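Local coordinates for CobC (Shigella flexneri 2a, PDB 6NRU), which probably removes the phosphate from adenosylcobalamin 5'-phosphate and from alpha-ribazole 5'-phosphate in building the nucleotide loop of vitamin B12, at residues H11-Q15 and A16-G20. Residues are numbered along the deposited sequence; the frame is centred on the assembly and turned at random.
Sequences HGETQ and ANVDG. With SO4 (sulfate ion), chain N.
Thr-14 occupies the N-cap position of the single-turn helix 15-18, in which Thr-14 O accepts Val-18 N (3.1 Å) and Gln-15 O accepts Asp-19 N. The stretch continues the Arg-10, His-11, Gly-12 signature of the histidine phosphatase fold, where strand 5-10 delivers the probable phosphohistidine, His-11, to the phosphate pocket. Its ring is braced from behind: ND1 donates to Gly-12 O at 2.8 Å, in the carbonyl plane and on a lone pair. With ND1 held there, NE2 faces the sulfate, whose O4 lies in the ring plane, at its edge, in a weak hydrogen bond of 3.2 Å. Arg-10 and Arg-60 also bind this anion, which probably occupies the substrate phosphate site.

Asn-17 joins cap to pocket, for a carboxamide can accept at one end and donate at the other. With CG anti to the backbone carbonyl carbon (chi1 -63°), the side chain reaches back along the helix, and OD1 takes a weak bond from Thr-14 N at 3.3 Å. Gln-178 donates to the same oxygen, while ND2 points to sulfate O2. Threonine suits the cap position by its hydroxyl: OG1, set between the backbone N and the carbonyl carbon (chi1 62°), lies 3.1 Å from Asn-17 OD1.

On the outer side, Val-18 CG2 rests 3.6 Å from Glu-13 CD, against a carboxylate whose OE1 is hydrogen-bonded to Thr-31. Gly-20, at positive phi, closes the helix as the C-prime residue of a Schellman motif. Gln-15 bends at chi2 (61°) to present NE2 to both carboxylate oxygens of Asp-19, meeting each on its syn side but out of the carboxylate plane, 2.8 Å from OD1 and 3.2 Å from OD2.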
ATOM      1  N   HIS A  11       5.184  -2.858  -0.048  1.00 52.48           N
ATOM      2  CA  HIS A  11       6.152  -3.643  -0.799  1.00 57.29           C
ATOM      3  C   HIS A  11       7.539  -3.004  -0.740  1.00 64.97           C
ATOM      4  O   HIS A  11       7.693  -1.796  -0.539  1.00 62.77           O
ATOM      5  CB  HIS A  11       5.708  -3.784  -2.253  1.00 55.50           C
ATOM      6  CG  HIS A  11       5.656  -2.486  -2.995  1.00 53.87           C
ATOM      7  ND1 HIS A  11       6.778  -1.883  -3.522  1.00 54.55           N
ATOM      8  CD2 HIS A  11       4.617  -1.672  -3.295  1.00 52.90           C
ATOM      9  CE1 HIS A  11       6.432  -0.754  -4.114  1.00 54.29           C
ATOM     10  NE2 HIS A  11       5.126  -0.603  -3.990  1.00 53.46           N
ATOM     11  N   GLY A  12       8.557  -3.837  -0.929  1.00 75.38           N
ATOM     12  CA  GLY A  12       9.930  -3.392  -0.837  1.00 78.03           C
ATOM     13  C   GLY A  12      10.324  -2.463  -1.973  1.00 78.99           C
ATOM     14  O   GLY A  12       9.539  -2.123  -2.859  1.00 79.85           O
ATOM     15  N   GLU A  13      11.590  -2.046  -1.932  1.00 70.86           N
ATOM     16  CA  GLU A  13      12.121  -1.136  -2.939  1.00 64.00           C
ATOM     17  C   GLU A  13      12.027  -1.754  -4.329  1.00 59.00           C
ATOM     18  O   GLU A  13      12.182  -2.966  -4.502  1.00 59.18           O
ATOM     19  CB  GLU A  13      13.575  -0.783  -2.617  1.00 64.34           C
ATOM     20  CG  GLU A  13      14.189   0.250  -3.549  1.00 64.59           C
ATOM     21  CD  GLU A  13      15.704   0.305  -3.452  1.00 66.71           C
ATOM     22  OE1 GLU A  13      16.366  -0.704  -3.776  1.00 67.94           O
ATOM     23  OE2 GLU A  13      16.233   1.362  -3.050  1.00 67.35           O
ATOM     24  N   THR A  14      11.760  -0.910  -5.323  1.00 53.77           N
ATOM     25  CA  THR A  14      11.657  -1.334  -6.710  1.00 48.87           C
ATOM     26  C   THR A  14      12.570  -0.471  -7.572  1.00 46.57           C
ATOM     27  O   THR A  14      13.086   0.562  -7.134  1.00 46.84           O
ATOM     28  CB  THR A  14      10.210  -1.257  -7.217  1.00 47.85           C
ATOM     29  OG1 THR A  14       9.754   0.099  -7.163  1.00 48.30           O
ATOM     30  CG2 THR A  14       9.295  -2.120  -6.364  1.00 47.14           C
ATOM     31  N   GLN A  15      12.782  -0.919  -8.810  1.00 44.88           N
ATOM     32  CA  GLN A  15      13.671  -0.194  -9.710  1.00 45.42           C
ATOM     33  C   GLN A  15      13.123   1.183 -10.048  1.00 42.02           C
ATOM     34  O   GLN A  15      13.896   2.134 -10.216  1.00 43.00           O
ATOM     35  CB  GLN A  15      13.901  -1.001 -10.990  1.00 48.18           C
ATOM     36  CG  GLN A  15      14.963  -0.416 -11.905  1.00 52.85           C
ATOM     37  CD  GLN A  15      16.323  -0.342 -11.239  1.00 57.81           C
ATOM     38  OE1 GLN A  15      16.788  -1.315 -10.645  1.00 58.74           O
ATOM     39  NE2 GLN A  15      16.968   0.817 -11.331  1.00 60.13           N
ATOM     40  N   ALA A  16      11.799   1.312 -10.153  1.00 38.58           N
ATOM     41  CA  ALA A  16      11.205   2.621 -10.398  1.00 37.48           C
ATOM     42  C   ALA A  16      11.516   3.585  -9.260  1.00 37.94           C
ATOM     43  O   ALA A  16      11.759   4.775  -9.494  1.00 39.50           O
ATOM     44  CB  ALA A  16       9.694   2.486 -10.596  1.00 36.05           C
ATOM     45  N   ASN A  17      11.509   3.088  -8.021  1.00 37.01           N
ATOM     46  CA  ASN A  17      11.904   3.914  -6.885  1.00 38.24           C
ATOM     47  C   ASN A  17      13.349   4.369  -7.028  1.00 39.32           C
ATOM     48  O   ASN A  17      13.668   5.547  -6.830  1.00 39.02           O
ATOM     49  CB  ASN A  17      11.712   3.143  -5.577  1.00 39.34           C
ATOM     50  CG  ASN A  17      10.265   2.786  -5.317  1.00 41.60           C
ATOM     51  OD1 ASN A  17       9.969   1.809  -4.627  1.00 43.36           O
ATOM     52  ND2 ASN A  17       9.353   3.576  -5.872  1.00 41.97           N
ATOM     53  N   VAL A  18      14.239   3.437  -7.373  1.00 40.80           N
ATOM     54  CA  VAL A  18      15.639   3.785  -7.582  1.00 42.86           C
ATOM     55  C   VAL A  18      15.761   4.862  -8.651  1.00 46.14           C
ATOM     56  O   VAL A  18      16.552   5.804  -8.518  1.00 48.53           O
ATOM     57  CB  VAL A  18      16.448   2.525  -7.941  1.00 44.21           C
ATOM     58  CG1 VAL A  18      17.857   2.895  -8.367  1.00 47.56           C
ATOM     59  CG2 VAL A  18      16.480   1.567  -6.762  1.00 42.11           C
ATOM     60  N   ASP A  19      14.959   4.764  -9.707  1.00 46.76           N
ATOM     61  CA  ASP A  19      15.018   5.707 -10.812  1.00 49.18           C
ATOM     62  C   ASP A  19      14.047   6.870 -10.659  1.00 48.14           C
ATOM     63  O   ASP A  19      13.849   7.622 -11.618  1.00 49.54           O
ATOM     64  CB  ASP A  19      14.760   4.976 -12.127  1.00 51.64           C
ATOM     65  CG  ASP A  19      15.608   3.729 -12.268  1.00 54.43           C
ATOM     66  OD1 ASP A  19      16.620   3.618 -11.542  1.00 56.03           O
ATOM     67  OD2 ASP A  19      15.268   2.861 -13.098  1.00 54.80           O
ATOM     68  N   GLY A  20      13.445   7.035  -9.482  1.00 46.07           N
ATOM     69  CA  GLY A  20      12.562   8.165  -9.232  1.00 46.28           C
ATOM     70  C   GLY A  20      11.387   8.268 -10.179  1.00 47.64           C
ATOM     71  O   GLY A  20      10.928   9.378 -10.471  1.00 48.47           O
TER
HETATM   72  S   SO4 N 302       5.837   3.691  -4.778  1.00116.97           S
HETATM   73  O1  SO4 N 302       4.651   4.509  -5.009  1.00116.75           O
HETATM   74  O2  SO4 N 302       6.942   4.200  -5.586  1.00116.81           O
HETATM   75  O3  SO4 N 302       6.201   3.745  -3.366  1.00117.00           O
HETATM   76  O4  SO4 N 302       5.559   2.306  -5.149  1.00117.17           O